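Local coordinates for peroxisomal fatty acid beta-oxidation multifunctional protein MFP2 (PDB 2WTB) that catalyses the hydration of trans-2-enoyl-CoA and the NAD-dependent dehydrogenation of the resulting 3-hydroxyacyl-CoA in peroxisomal fatty acid beta-oxidation, at residues 56-61 and 192-197; 158-163 and 229-234; 173-178 and 185-190; 488-491 and 496-499; 646-649 and 653-656. One frame throughout, in Å; residues are numbered along the deposited sequence.

Contact 1: residues 56-61 and 192-197; sequences VITGAK and ELVTTA
Val-56 meets Ala-197, and Thr-58 meets Val-194, where helix 193-205 lies over strand 54-59 of the main sheet in the crotonase-type N-terminal part. Because alternate side chains of a strand face opposite ways, Val-56 and Thr-58 both point at the helix while Ile-57 turns from it, toward Phe-64 and Cys-124. Val-56 straddles Ala-197 with its two methyls: CG1, anti to the backbone N (chi1 170°), lies 3.7 Å from Ala-197 CB, and CG2 comes within 3.9 Å of the carbonyl carbon C of Ala-197. One turn earlier on the helix, Val-194 CG2 and Thr-58 CG2 touch more loosely at 4.1 Å, the two side chains crossing at about a right angle. The threonine torsion (chi1 -179°) divides its labour, since the methyl faces the valine while OG1 hydrogen-bonds to Ala-108 O on the adjoining strand 105-109. At the start of the helix, Glu-192 O accepts two bonds from Thr-196, one from N and one from OG1, the hydroxyl standing 46° out of the carbonyl plane. No hydrogen bond joins the two segments. Helix and sheet are therefore held here by methyl packing, with the buried threonine hydroxyl satisfied within the sheet.

Contact 2: residues 158-163 and 229-234; sequences VGLTKA and EILTFA
This is a helix-to-helix apolar contact, partly buried, between the start of helix 160-169 in the crotonase-type part of the chain and the middle of the long helix 224-241. Leu-160 and Ile-230 carry it, reaching toward each other tip to tip. Leu-160 CD2 lies 3.8 Å from Ile-230 CG2 and 4.0 Å from Ile-230 CB, and Leu-160 CG closes on the same CG2 methyl at 4.1 Å. The leucine extends its branch with CG anti to the backbone N (chi1 -175°), which carries CD2 across to the other helix. Leu-231, the next residue of the long helix, starts off to one side, but its end swings back so that CG stands 4.3 Å from Leu-160 CD2. The leucine methyl thus meets two successive residues of helix 224-241. Thr-161 adds a looser touch at the exposed margin, its OG1 4.3 Å from Ile-230 CD1.

Gly-159 separates helices 150-158 and 160-169: it ends the first with positive phi (104°) and is also the N-cap of the second, its carbonyl accepting from Ala-163 N. Around the pair, Ile-255 and Ile-259 of helix 247-260 pack on Leu-160, and Pro-222 touches both Leu-160 and Ile-230. With no hydrogen bond or charge pair across the two segments, their association rests on the fit of branched aliphatic groups, as expected of an apolar contact with the exposed Thr-161 at its margin.

Contact 3: residues 173-178 and 185-190; sequences VKAEEG and DAVVPP
At the edge of the six-stranded sheet of the crotonase-type fold, a helix packs against the short last strand that follows it: Ala-175 and Glu-176, in the first turn of helix 175-181, meet Val-187 of strand 186-187. The chain runs from strand 173-174, in a small separate sheet, through Lys-174 at the N-cap position into the helix, then returns after a short loop as the outermost strand of the main sheet, beside strand 126-129. The first helical backbone bond runs from Gly-178 N to Lys-174 O, 2.9 Å.

Val-187 is the single residue of its segment that touches the helix, and it does so with both methyls. Its CG2, anti to the carbonyl carbon, faces the helix backbone, 4.2 Å from Ala-175 O and 4.5 Å from Ala-175 CB. These are loose approaches, in keeping with a partly buried place and with the absence of any hydrogen bond between the segments. On the other side of the strand Ala-186 and Val-188 face Ile-128 and helix 193-205, so Val-187 alone is directed at helix 175-181. Nearby Pro-131 touches Glu-176, and Asp-185 OD2 accepts from Arg-127 N where the last strand joins its neighbour.

Glu-176 points away from the strand at its CB, but its chain folds back through chi2 of 81°. That bend brings the carboxylate to the valine, with OE2 4.2 Å from Val-187 CG1.

Contact 4: residues 488-491 and 496-499; sequences VVVG and FAVN
Segment 488-491, on strand 486-491, and segment 496-499 approach at Gly-491 and Phe-496, whose CA atoms lie 6.3 Å apart, as the chain passes from the last strand of the Rossmann-type NAD-binding domain into helix 498-514 of the C-terminal dehydrogenase domain. The strand is extended and forms the edge of its sheet, pairing with strand 459-464. Phe-496 adopts a positive phi of 46° just ahead of the helix, and the backbone N atoms of Ala-497 and Val-498 both bond to Glu-461 OE2, tying the helix start to that neighbouring strand.

Val-490 supplies the strand's side of the packing. Its two methyls divide over successive residues: CG2 packs 3.8 Å from Phe-496 CB, while CG1 faces the next residue along. At chi1 -59°, CG1 sits beside the backbone N and CG2 between that N and the carbonyl carbon. The valine and phenylalanine side chains cross at about a right angle, and Gly-491 O lies obliquely to the ring, 4.0 Å from Phe-496 CD1. Beyond the two segments the same ring packs edge-to-face with His-449 and touches Val-463. No hydrogen bond crosses between the segments; the methyl contacts are apolar, and the closest of them is Val-490 CG1 to Ala-497 CB, 3.4 Å.

Contact 5: residues 646-649 and 653-656; sequences GIAV and DLDI
Apolar packing joins Ala-648 to Leu-654, where the loop after helix 624-644 lies against the first turn of helix 651-662. Ala-648 CB points at the helix and lies 3.5 Å from Leu-654 CD2 and 3.9 Å from Leu-654 CG. Leu-654 leaves its backbone beside the loop; with CG anti to the carbonyl carbon (chi1 -69°) and an extended chi2 of -172°, its end is brought round to the alanine methyl. Val-642 of the preceding helix touches both residues, and Met-501 of helix 498-514 adds to the surroundings of Leu-654.

The second kind of contact brings a polar atom against a carbon: Asp-653 OD2 stands 3.7 Å from Val-649 CB, a van der Waals contact of a carboxylate oxygen with an aliphatic carbon. That oxygen is also in a salt bridge with Lys-650, the residue that follows the valine.

Gly-646 closes helix 624-644 with a Schellman motif (phi 86°), and the loop begins there. No hydrogen bond crosses between the segments, so across them only van der Waals contacts fit the loop against the helix it leads into, while the buried carboxylate of Asp-653 probably has its charge compensated by Lys-650, just ahead of helix 651-662.

Overall arrangement
The contacts fall into two groups on opposite sides of the chain's centre. Contacts 1, 2 and 3 belong to the hydratase side. Contacts 1 and 3 reach the same sheet and touch through Val-188 against Leu-193 and Thr-196, whereas contact 2, between helices 160-169 and 224-241, meets contact 3 by a long, weak Lys-162 to Glu-177 ion pair. Contacts 4 and 5, centres 7 Å apart, lie in the C-terminal, dehydrogenase-bearing region and share a probable Gly-491 to Ile-647 backbone hydrogen bond. Contacts 1, 4 and 5 are buried; 2 and 3 are partly so, with exposed polar residues at their margins. Methyl packing carries contacts 1, 2 and 4; in 3 and 5 carboxylate oxygens also meet valine carbons.

Contact 1: residues 56-61 and 192-197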
loop_
_atom_site.group_PDB
_atom_site.type_symbol
_atom_site.label_atom_id
_atom_site.label_comp_id
_atom_site.label_asym_id
_atom_site.label_seq_id
_atom_site.Cartn_x
_atom_site.Cartn_y
_atom_site.Cartn_z
ATOM N N VAL A 56 -35.535 6.366 6.463
ATOM C CA VAL A 56 -34.590 5.274 6.315
ATOM C C VAL A 56 -33.557 5.673 5.271
ATOM O O VAL A 56 -33.892 6.310 4.275
ATOM C CB VAL A 56 -35.295 3.967 5.901
ATOM C CG1 VAL A 56 -34.277 2.907 5.509
ATOM C CG2 VAL A 56 -36.185 3.471 7.032
ATOM N N ILE A 57 -32.299 5.324 5.513
ATOM C CA ILE A 57 -31.234 5.654 4.577
ATOM C C ILE A 57 -30.539 4.394 4.083
ATOM O O ILE A 57 -30.203 3.505 4.866
ATOM C CB ILE A 57 -30.179 6.582 5.206
ATOM C CG1 ILE A 57 -30.835 7.820 5.825
ATOM C CG2 ILE A 57 -29.135 6.976 4.162
ATOM C CD1 ILE A 57 -29.837 8.806 6.435
ATOM N N THR A 58 -30.326 4.320 2.774
ATOM C CA THR A 58 -29.634 3.186 2.182
ATOM C C THR A 58 -28.895 3.626 0.926
ATOM O O THR A 58 -29.124 4.723 0.416
ATOM C CB THR A 58 -30.610 2.043 1.847
ATOM O OG1 THR A 58 -29.886 0.937 1.299
ATOM C CG2 THR A 58 -31.655 2.513 0.850
ATOM N N GLY A 59 -28.002 2.773 0.436
ATOM C CA GLY A 59 -27.227 3.087 -0.749
ATOM C C GLY A 59 -27.714 2.342 -1.977
ATOM O O GLY A 59 -28.493 1.395 -1.871
ATOM N N ALA A 60 -27.254 2.772 -3.147
ATOM C CA ALA A 60 -27.637 2.131 -4.399
ATOM C C ALA A 60 -26.718 0.961 -4.730
ATOM O O ALA A 60 -25.550 0.944 -4.341
ATOM C CB ALA A 60 -27.634 3.142 -5.534
ATOM N N LYS A 61 -27.256 -0.020 -5.445
ATOM C CA LYS A 61 -26.464 -1.148 -5.917
ATOM C C LYS A 61 -25.765 -1.895 -4.781
ATOM O O LYS A 61 -24.566 -2.165 -4.853
ATOM C CB LYS A 61 -25.435 -0.674 -6.946
ATOM C CG LYS A 61 -26.046 -0.092 -8.210
ATOM C CD LYS A 61 -25.041 0.771 -8.963
ATOM C CE LYS A 61 -23.748 0.017 -9.239
ATOM N NZ LYS A 61 -22.705 0.890 -9.848
ATOM N N GLU A 192 -33.944 -8.309 2.752
ATOM C CA GLU A 192 -34.848 -7.885 3.816
ATOM C C GLU A 192 -34.364 -6.591 4.458
ATOM O O GLU A 192 -35.020 -6.037 5.336
ATOM C CB GLU A 192 -34.983 -8.981 4.872
ATOM C CG GLU A 192 -35.508 -10.303 4.327
ATOM C CD GLU A 192 -35.729 -11.337 5.413
ATOM O OE1 GLU A 192 -35.721 -10.960 6.604
ATOM O OE2 GLU A 192 -35.913 -12.525 5.078
ATOM N N LEU A 193 -33.215 -6.114 3.993
ATOM C CA LEU A 193 -32.551 -4.937 4.550
ATOM C C LEU A 193 -33.484 -3.742 4.752
ATOM O O LEU A 193 -33.710 -3.305 5.882
ATOM C CB LEU A 193 -31.386 -4.536 3.648
ATOM C CG LEU A 193 -30.204 -3.814 4.280
ATOM C CD1 LEU A 193 -29.590 -4.668 5.373
ATOM C CD2 LEU A 193 -29.181 -3.498 3.206
ATOM N N VAL A 194 -34.018 -3.214 3.657
ATOM C CA VAL A 194 -34.862 -2.022 3.710
ATOM C C VAL A 194 -36.201 -2.268 4.402
ATOM O O VAL A 194 -36.700 -1.407 5.126
ATOM C CB VAL A 194 -35.098 -1.440 2.305
ATOM C CG1 VAL A 194 -36.180 -0.375 2.337
ATOM C CG2 VAL A 194 -33.801 -0.877 1.752
ATOM N N THR A 195 -36.775 -3.445 4.182
ATOM C CA THR A 195 -38.021 -3.820 4.842
ATOM C C THR A 195 -37.848 -3.835 6.357
ATOM O O THR A 195 -38.670 -3.293 7.096
ATOM C CB THR A 195 -38.512 -5.206 4.381
ATOM O OG1 THR A 195 -39.123 -5.092 3.092
ATOM C CG2 THR A 195 -39.528 -5.762 5.360
ATOM N N THR A 196 -36.773 -4.466 6.815
ATOM C CA THR A 196 -36.468 -4.510 8.237
ATOM C C THR A 196 -36.274 -3.099 8.785
ATOM O O THR A 196 -36.758 -2.773 9.867
ATOM C CB THR A 196 -35.209 -5.350 8.515
ATOM O OG1 THR A 196 -35.432 -6.705 8.099
ATOM C CG2 THR A 196 -34.869 -5.332 9.998
ATOM N N ALA A 197 -35.583 -2.258 8.024
ATOM C CA ALA A 197 -35.278 -0.905 8.478
ATOM C C ALA A 197 -36.531 -0.054 8.671
ATOM O O ALA A 197 -36.669 0.631 9.687
ATOM C CB ALA A 197 -34.303 -0.224 7.528
#

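Contact 2: residues 158-163 and 229-234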
loop_
_atom_site.group_PDB
_atom_site.type_symbol
_atom_site.label_atom_id
_atom_site.label_comp_id
_atom_site.label_asym_id
_atom_site.label_seq_id
_atom_site.Cartn_x
_atom_site.Cartn_y
_atom_site.Cartn_z
ATOM N N VAL A 158 -19.288 1.284 20.452
ATOM C CA VAL A 158 -18.548 0.028 20.502
ATOM C C VAL A 158 -17.591 -0.045 21.681
ATOM O O VAL A 158 -17.022 -1.100 21.959
ATOM C CB VAL A 158 -17.747 -0.212 19.207
ATOM C CG1 VAL A 158 -18.634 0.000 17.989
ATOM C CG2 VAL A 158 -16.532 0.700 19.157
ATOM N N GLY A 159 -17.419 1.077 22.372
ATOM C CA GLY A 159 -16.484 1.152 23.478
ATOM C C GLY A 159 -15.220 1.887 23.076
ATOM O O GLY A 159 -14.919 2.011 21.889
ATOM N N LEU A 160 -14.480 2.377 24.065
ATOM C CA LEU A 160 -13.263 3.139 23.803
ATOM C C LEU A 160 -12.126 2.251 23.306
ATOM O O LEU A 160 -11.386 2.626 22.399
ATOM C CB LEU A 160 -12.821 3.892 25.058
ATOM C CG LEU A 160 -11.627 4.827 24.856
ATOM C CD1 LEU A 160 -11.932 5.844 23.764
ATOM C CD2 LEU A 160 -11.242 5.520 26.157
ATOM N N THR A 161 -11.990 1.073 23.906
ATOM C CA THR A 161 -10.911 0.154 23.558
ATOM C C THR A 161 -10.997 -0.302 22.103
ATOM O O THR A 161 -9.994 -0.317 21.386
ATOM C CB THR A 161 -10.906 -1.079 24.481
ATOM O OG1 THR A 161 -10.778 -0.657 25.845
ATOM C CG2 THR A 161 -9.751 -2.002 24.130
ATOM N N LYS A 162 -12.199 -0.671 21.671
ATOM C CA LYS A 162 -12.401 -1.130 20.302
ATOM C C LYS A 162 -12.326 0.031 19.321
ATOM O O LYS A 162 -11.707 -0.079 18.262
ATOM C CB LYS A 162 -13.746 -1.841 20.161
ATOM C CG LYS A 162 -13.927 -2.526 18.823
ATOM C CD LYS A 162 -12.775 -3.477 18.551
ATOM C CE LYS A 162 -12.996 -4.277 17.279
ATOM N NZ LYS A 162 -11.852 -5.199 17.006
ATOM N N ALA A 163 -12.965 1.141 19.677
ATOM C CA ALA A 163 -12.947 2.331 18.837
ATOM C C ALA A 163 -11.510 2.748 18.554
ATOM O O ALA A 163 -11.155 3.057 17.415
ATOM C CB ALA A 163 -13.706 3.463 19.507
ATOM N N GLU A 229 -6.656 7.086 31.330
ATOM C CA GLU A 229 -5.588 6.100 31.400
ATOM C C GLU A 229 -5.445 5.380 30.061
ATOM O O GLU A 229 -4.335 5.106 29.602
ATOM C CB GLU A 229 -5.878 5.093 32.514
ATOM C CG GLU A 229 -4.699 4.217 32.894
ATOM C CD GLU A 229 -4.985 3.361 34.113
ATOM O OE1 GLU A 229 -6.163 3.285 34.521
ATOM O OE2 GLU A 229 -4.033 2.767 34.663
ATOM N N ILE A 230 -6.581 5.085 29.439
ATOM C CA ILE A 230 -6.605 4.410 28.149
ATOM C C ILE A 230 -6.124 5.338 27.037
ATOM O O ILE A 230 -5.383 4.923 26.146
ATOM C CB ILE A 230 -8.020 3.896 27.821
ATOM C CG1 ILE A 230 -8.383 2.731 28.743
ATOM C CG2 ILE A 230 -8.108 3.464 26.373
ATOM C CD1 ILE A 230 -9.841 2.355 28.705
ATOM N N LEU A 231 -6.547 6.598 27.102
ATOM C CA LEU A 231 -6.158 7.595 26.110
ATOM C C LEU A 231 -4.677 7.946 26.219
ATOM O O LEU A 231 -3.973 8.044 25.214
ATOM C CB LEU A 231 -7.018 8.854 26.253
ATOM C CG LEU A 231 -8.437 8.757 25.687
ATOM C CD1 LEU A 231 -9.353 9.798 26.312
ATOM C CD2 LEU A 231 -8.418 8.889 24.171
ATOM N N THR A 232 -4.208 8.143 27.445
ATOM C CA THR A 232 -2.797 8.410 27.677
ATOM C C THR A 232 -1.950 7.280 27.102
ATOM O O THR A 232 -1.033 7.516 26.315
ATOM C CB THR A 232 -2.497 8.585 29.179
ATOM O OG1 THR A 232 -2.859 9.910 29.586
ATOM C CG2 THR A 232 -1.019 8.361 29.460
ATOM N N PHE A 233 -2.271 6.050 27.492
ATOM C CA PHE A 233 -1.547 4.881 27.007
ATOM C C PHE A 233 -1.429 4.901 25.485
ATOM O O PHE A 233 -0.324 4.834 24.943
ATOM C CB PHE A 233 -2.240 3.598 27.470
ATOM C CG PHE A 233 -1.572 2.340 26.988
ATOM C CD1 PHE A 233 -0.612 1.710 27.760
ATOM C CD2 PHE A 233 -1.908 1.785 25.764
ATOM C CE1 PHE A 233 0.002 0.553 27.321
ATOM C CE2 PHE A 233 -1.297 0.628 25.320
ATOM C CZ PHE A 233 -0.341 0.012 26.100
ATOM N N ALA A 234 -2.571 4.995 24.807
ATOM C CA ALA A 234 -2.611 5.032 23.347
ATOM C C ALA A 234 -1.647 6.069 22.782
ATOM O O ALA A 234 -0.783 5.744 21.971
ATOM C CB ALA A 234 -4.025 5.306 22.863
#

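Contact 3: residues 173-178 and 185-190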
loop_
_atom_site.group_PDB
_atom_site.type_symbol
_atom_site.label_atom_id
_atom_site.label_comp_id
_atom_site.label_asym_id
_atom_site.label_seq_id
_atom_site.Cartn_x
_atom_site.Cartn_y
_atom_site.Cartn_z
ATOM N N VAL A 173 -14.383 -3.786 10.096
ATOM C CA VAL A 173 -14.932 -4.931 10.814
ATOM C C VAL A 173 -16.208 -5.421 10.128
ATOM O O VAL A 173 -16.974 -4.625 9.585
ATOM C CB VAL A 173 -15.228 -4.586 12.289
ATOM C CG1 VAL A 173 -16.379 -3.595 12.389
ATOM C CG2 VAL A 173 -15.542 -5.843 13.075
ATOM N N LYS A 174 -16.429 -6.731 10.141
ATOM C CA LYS A 174 -17.607 -7.306 9.499
ATOM C C LYS A 174 -18.875 -7.018 10.296
ATOM O O LYS A 174 -18.819 -6.738 11.494
ATOM C CB LYS A 174 -17.436 -8.811 9.288
ATOM C CG LYS A 174 -16.339 -9.170 8.301
ATOM C CD LYS A 174 -16.536 -8.450 6.977
ATOM C CE LYS A 174 -15.416 -8.771 6.000
ATOM N NZ LYS A 174 -14.097 -8.286 6.491
ATOM N N ALA A 175 -20.018 -7.083 9.621
ATOM C CA ALA A 175 -21.296 -6.765 10.248
ATOM C C ALA A 175 -21.557 -7.632 11.477
ATOM O O ALA A 175 -22.020 -7.135 12.505
ATOM C CB ALA A 175 -22.433 -6.902 9.243
ATOM N N GLU A 176 -21.259 -8.923 11.363
ATOM C CA GLU A 176 -21.472 -9.863 12.459
ATOM C C GLU A 176 -20.798 -9.391 13.743
ATOM O O GLU A 176 -21.453 -9.221 14.771
ATOM C CB GLU A 176 -20.972 -11.263 12.087
ATOM C CG GLU A 176 -21.914 -12.053 11.188
ATOM C CD GLU A 176 -21.796 -11.677 9.723
ATOM O OE1 GLU A 176 -20.760 -11.093 9.334
ATOM O OE2 GLU A 176 -22.735 -11.974 8.956
ATOM N N GLU A 177 -19.487 -9.182 13.680
ATOM C CA GLU A 177 -18.747 -8.693 14.837
ATOM C C GLU A 177 -19.285 -7.335 15.269
ATOM O O GLU A 177 -19.356 -7.036 16.460
ATOM C CB GLU A 177 -17.251 -8.601 14.533
ATOM C CG GLU A 177 -16.415 -8.122 15.709
ATOM C CD GLU A 177 -14.925 -8.146 15.424
ATOM O OE1 GLU A 177 -14.524 -8.689 14.373
ATOM O OE2 GLU A 177 -14.155 -7.622 16.255
ATOM N N GLY A 178 -19.667 -6.518 14.292
ATOM C CA GLY A 178 -20.237 -5.212 14.572
ATOM C C GLY A 178 -21.528 -5.320 15.360
ATOM O O GLY A 178 -21.821 -4.483 16.213
ATOM N N ASP A 185 -27.393 -3.019 14.905
ATOM C CA ASP A 185 -28.529 -3.444 15.720
ATOM C C ASP A 185 -29.135 -4.773 15.276
ATOM O O ASP A 185 -29.730 -5.487 16.080
ATOM C CB ASP A 185 -29.609 -2.363 15.728
ATOM C CG ASP A 185 -29.195 -1.134 16.509
ATOM O OD1 ASP A 185 -28.751 -1.287 17.666
ATOM O OD2 ASP A 185 -29.318 -0.017 15.968
ATOM N N ALA A 186 -28.992 -5.100 13.995
ATOM C CA ALA A 186 -29.562 -6.334 13.462
ATOM C C ALA A 186 -28.919 -6.737 12.140
ATOM O O ALA A 186 -28.593 -5.886 11.312
ATOM C CB ALA A 186 -31.071 -6.195 13.297
ATOM N N VAL A 187 -28.738 -8.041 11.952
ATOM C CA VAL A 187 -28.192 -8.570 10.708
ATOM C C VAL A 187 -29.239 -9.403 9.976
ATOM O O VAL A 187 -29.679 -10.440 10.470
ATOM C CB VAL A 187 -26.944 -9.439 10.952
ATOM C CG1 VAL A 187 -26.458 -10.042 9.640
ATOM C CG2 VAL A 187 -25.843 -8.620 11.602
ATOM N N VAL A 188 -29.641 -8.940 8.799
ATOM C CA VAL A 188 -30.632 -9.647 7.996
ATOM C C VAL A 188 -30.116 -9.815 6.574
ATOM O O VAL A 188 -29.166 -9.140 6.175
ATOM C CB VAL A 188 -31.971 -8.886 7.963
ATOM C CG1 VAL A 188 -32.557 -8.786 9.360
ATOM C CG2 VAL A 188 -31.783 -7.501 7.356
ATOM N N PRO A 189 -30.737 -10.729 5.807
ATOM C CA PRO A 189 -30.387 -10.941 4.399
ATOM C C PRO A 189 -30.563 -9.662 3.588
ATOM O O PRO A 189 -31.461 -8.873 3.882
ATOM C CB PRO A 189 -31.404 -11.990 3.942
ATOM C CG PRO A 189 -31.797 -12.701 5.185
ATOM C CD PRO A 189 -31.779 -11.665 6.263
ATOM N N PRO A 190 -29.719 -9.466 2.567
ATOM C CA PRO A 190 -29.732 -8.245 1.752
ATOM C C PRO A 190 -31.128 -7.904 1.245
ATOM O O PRO A 190 -31.446 -6.729 1.056
ATOM C CB PRO A 190 -28.824 -8.607 0.574
ATOM C CG PRO A 190 -27.914 -9.659 1.107
ATOM C CD PRO A 190 -28.726 -10.446 2.092
#

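Contact 4: residues 488-491 and 496-499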
loop_
_atom_site.group_PDB
_atom_site.type_symbol
_atom_site.label_atom_id
_atom_site.label_comp_id
_atom_site.label_asym_id
_atom_site.label_seq_id
_atom_site.Cartn_x
_atom_site.Cartn_y
_atom_site.Cartn_z
ATOM N N VAL A 488 4.185 -2.292 -11.321
ATOM C CA VAL A 488 4.711 -1.166 -12.075
ATOM C C VAL A 488 5.344 -1.705 -13.352
ATOM O O VAL A 488 6.029 -2.729 -13.328
ATOM C CB VAL A 488 5.749 -0.354 -11.273
ATOM C CG1 VAL A 488 5.058 0.470 -10.203
ATOM C CG2 VAL A 488 6.794 -1.273 -10.664
ATOM N N VAL A 489 5.097 -1.030 -14.469
ATOM C CA VAL A 489 5.651 -1.457 -15.749
ATOM C C VAL A 489 6.944 -0.711 -16.044
ATOM O O VAL A 489 6.926 0.464 -16.405
ATOM C CB VAL A 489 4.651 -1.241 -16.904
ATOM C CG1 VAL A 489 5.292 -1.606 -18.232
ATOM C CG2 VAL A 489 3.388 -2.059 -16.673
ATOM N N VAL A 490 8.068 -1.401 -15.890
ATOM C CA VAL A 490 9.371 -0.777 -16.083
ATOM C C VAL A 490 10.063 -1.296 -17.338
ATOM O O VAL A 490 9.680 -2.331 -17.888
ATOM C CB VAL A 490 10.287 -0.981 -14.855
ATOM C CG1 VAL A 490 9.638 -0.393 -13.613
ATOM C CG2 VAL A 490 10.598 -2.458 -14.654
ATOM N N GLY A 491 11.083 -0.567 -17.785
ATOM C CA GLY A 491 11.799 -0.911 -18.999
ATOM C C GLY A 491 12.983 -1.820 -18.746
ATOM O O GLY A 491 13.431 -1.970 -17.609
ATOM N N PHE A 496 16.549 -2.816 -13.685
ATOM C CA PHE A 496 15.219 -2.270 -13.937
ATOM C C PHE A 496 14.987 -0.943 -13.211
ATOM O O PHE A 496 15.625 0.063 -13.524
ATOM C CB PHE A 496 14.141 -3.287 -13.557
ATOM C CG PHE A 496 14.446 -4.686 -14.009
ATOM C CD1 PHE A 496 14.865 -4.934 -15.306
ATOM C CD2 PHE A 496 14.307 -5.755 -13.140
ATOM C CE1 PHE A 496 15.146 -6.221 -15.727
ATOM C CE2 PHE A 496 14.586 -7.047 -13.555
ATOM C CZ PHE A 496 15.007 -7.279 -14.851
ATOM N N ALA A 497 14.078 -0.945 -12.240
ATOM C CA ALA A 497 13.745 0.273 -11.505
ATOM C C ALA A 497 14.128 0.206 -10.027
ATOM O O ALA A 497 14.902 1.027 -9.544
ATOM C CB ALA A 497 12.267 0.597 -11.649
ATOM N N VAL A 498 13.579 -0.775 -9.318
ATOM C CA VAL A 498 13.750 -0.874 -7.870
ATOM C C VAL A 498 15.207 -1.051 -7.441
ATOM O O VAL A 498 15.751 -0.225 -6.711
ATOM C CB VAL A 498 12.907 -2.021 -7.284
ATOM C CG1 VAL A 498 13.123 -2.123 -5.784
ATOM C CG2 VAL A 498 11.437 -1.811 -7.608
ATOM N N ASN A 499 15.833 -2.133 -7.893
ATOM C CA ASN A 499 17.211 -2.427 -7.520
ATOM C C ASN A 499 18.214 -1.400 -8.035
ATOM O O ASN A 499 19.155 -1.043 -7.332
ATOM C CB ASN A 499 17.606 -3.831 -7.979
ATOM C CG ASN A 499 16.915 -4.914 -7.180
ATOM O OD1 ASN A 499 17.028 -6.100 -7.491
ATOM N ND2 ASN A 499 16.192 -4.512 -6.141
#

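Contact 5: residues 646-649 and 653-656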
loop_
_atom_site.group_PDB
_atom_site.type_symbol
_atom_site.label_atom_id
_atom_site.label_comp_id
_atom_site.label_asym_id
_atom_site.label_seq_id
_atom_site.Cartn_x
_atom_site.Cartn_y
_atom_site.Cartn_z
ATOM N N GLY A 646 13.355 7.119 -19.515
ATOM C CA GLY A 646 12.079 6.550 -19.900
ATOM C C GLY A 646 11.861 5.160 -19.334
ATOM O O GLY A 646 10.876 4.499 -19.657
ATOM N N ILE A 647 12.784 4.713 -18.485
ATOM C CA ILE A 647 12.664 3.401 -17.864
ATOM C C ILE A 647 11.382 3.317 -17.048
ATOM O O ILE A 647 10.722 2.279 -17.015
ATOM C CB ILE A 647 13.868 3.088 -16.964
ATOM C CG1 ILE A 647 15.146 3.034 -17.801
ATOM C CG2 ILE A 647 13.661 1.771 -16.231
ATOM C CD1 ILE A 647 15.156 1.913 -18.814
ATOM N N ALA A 648 11.037 4.419 -16.391
ATOM C CA ALA A 648 9.794 4.504 -15.635
ATOM C C ALA A 648 8.816 5.415 -16.358
ATOM O O ALA A 648 9.202 6.452 -16.901
ATOM C CB ALA A 648 10.056 5.014 -14.233
ATOM N N VAL A 649 7.549 5.021 -16.364
ATOM C CA VAL A 649 6.521 5.749 -17.095
ATOM C C VAL A 649 6.305 7.147 -16.535
ATOM O O VAL A 649 6.180 8.115 -17.283
ATOM C CB VAL A 649 5.179 4.998 -17.064
ATOM C CG1 VAL A 649 4.045 5.912 -17.505
ATOM C CG2 VAL A 649 5.252 3.753 -17.931
ATOM N N ASP A 653 5.307 6.500 -10.265
ATOM C CA ASP A 653 5.608 5.072 -10.262
ATOM C C ASP A 653 6.884 4.786 -9.470
ATOM O O ASP A 653 6.963 3.802 -8.733
ATOM C CB ASP A 653 5.730 4.530 -11.685
ATOM C CG ASP A 653 4.376 4.285 -12.341
ATOM O OD1 ASP A 653 3.350 4.276 -11.625
ATOM O OD2 ASP A 653 4.342 4.094 -13.576
ATOM N N LEU A 654 7.878 5.655 -9.625
ATOM C CA LEU A 654 9.116 5.542 -8.864
ATOM C C LEU A 654 8.848 5.657 -7.363
ATOM O O LEU A 654 9.473 4.966 -6.557
ATOM C CB LEU A 654 10.115 6.609 -9.307
ATOM C CG LEU A 654 10.704 6.436 -10.707
ATOM C CD1 LEU A 654 11.819 7.442 -10.936
ATOM C CD2 LEU A 654 11.212 5.016 -10.899
ATOM N N ASP A 655 7.913 6.530 -6.998
ATOM C CA ASP A 655 7.525 6.705 -5.602
ATOM C C ASP A 655 7.023 5.395 -5.008
ATOM O O ASP A 655 7.577 4.900 -4.024
ATOM C CB ASP A 655 6.454 7.791 -5.472
ATOM C CG ASP A 655 6.987 9.177 -5.783
ATOM O OD1 ASP A 655 8.198 9.405 -5.583
ATOM O OD2 ASP A 655 6.198 10.040 -6.223
ATOM N N ILE A 656 5.974 4.837 -5.610
ATOM C CA ILE A 656 5.415 3.563 -5.166
ATOM C C ILE A 656 6.474 2.465 -5.151
ATOM O O ILE A 656 6.498 1.627 -4.249
ATOM C CB ILE A 656 4.219 3.118 -6.044
ATOM C CG1 ILE A 656 2.897 3.560 -5.416
ATOM C CG2 ILE A 656 4.195 1.608 -6.198
ATOM C CD1 ILE A 656 2.853 5.011 -5.039
#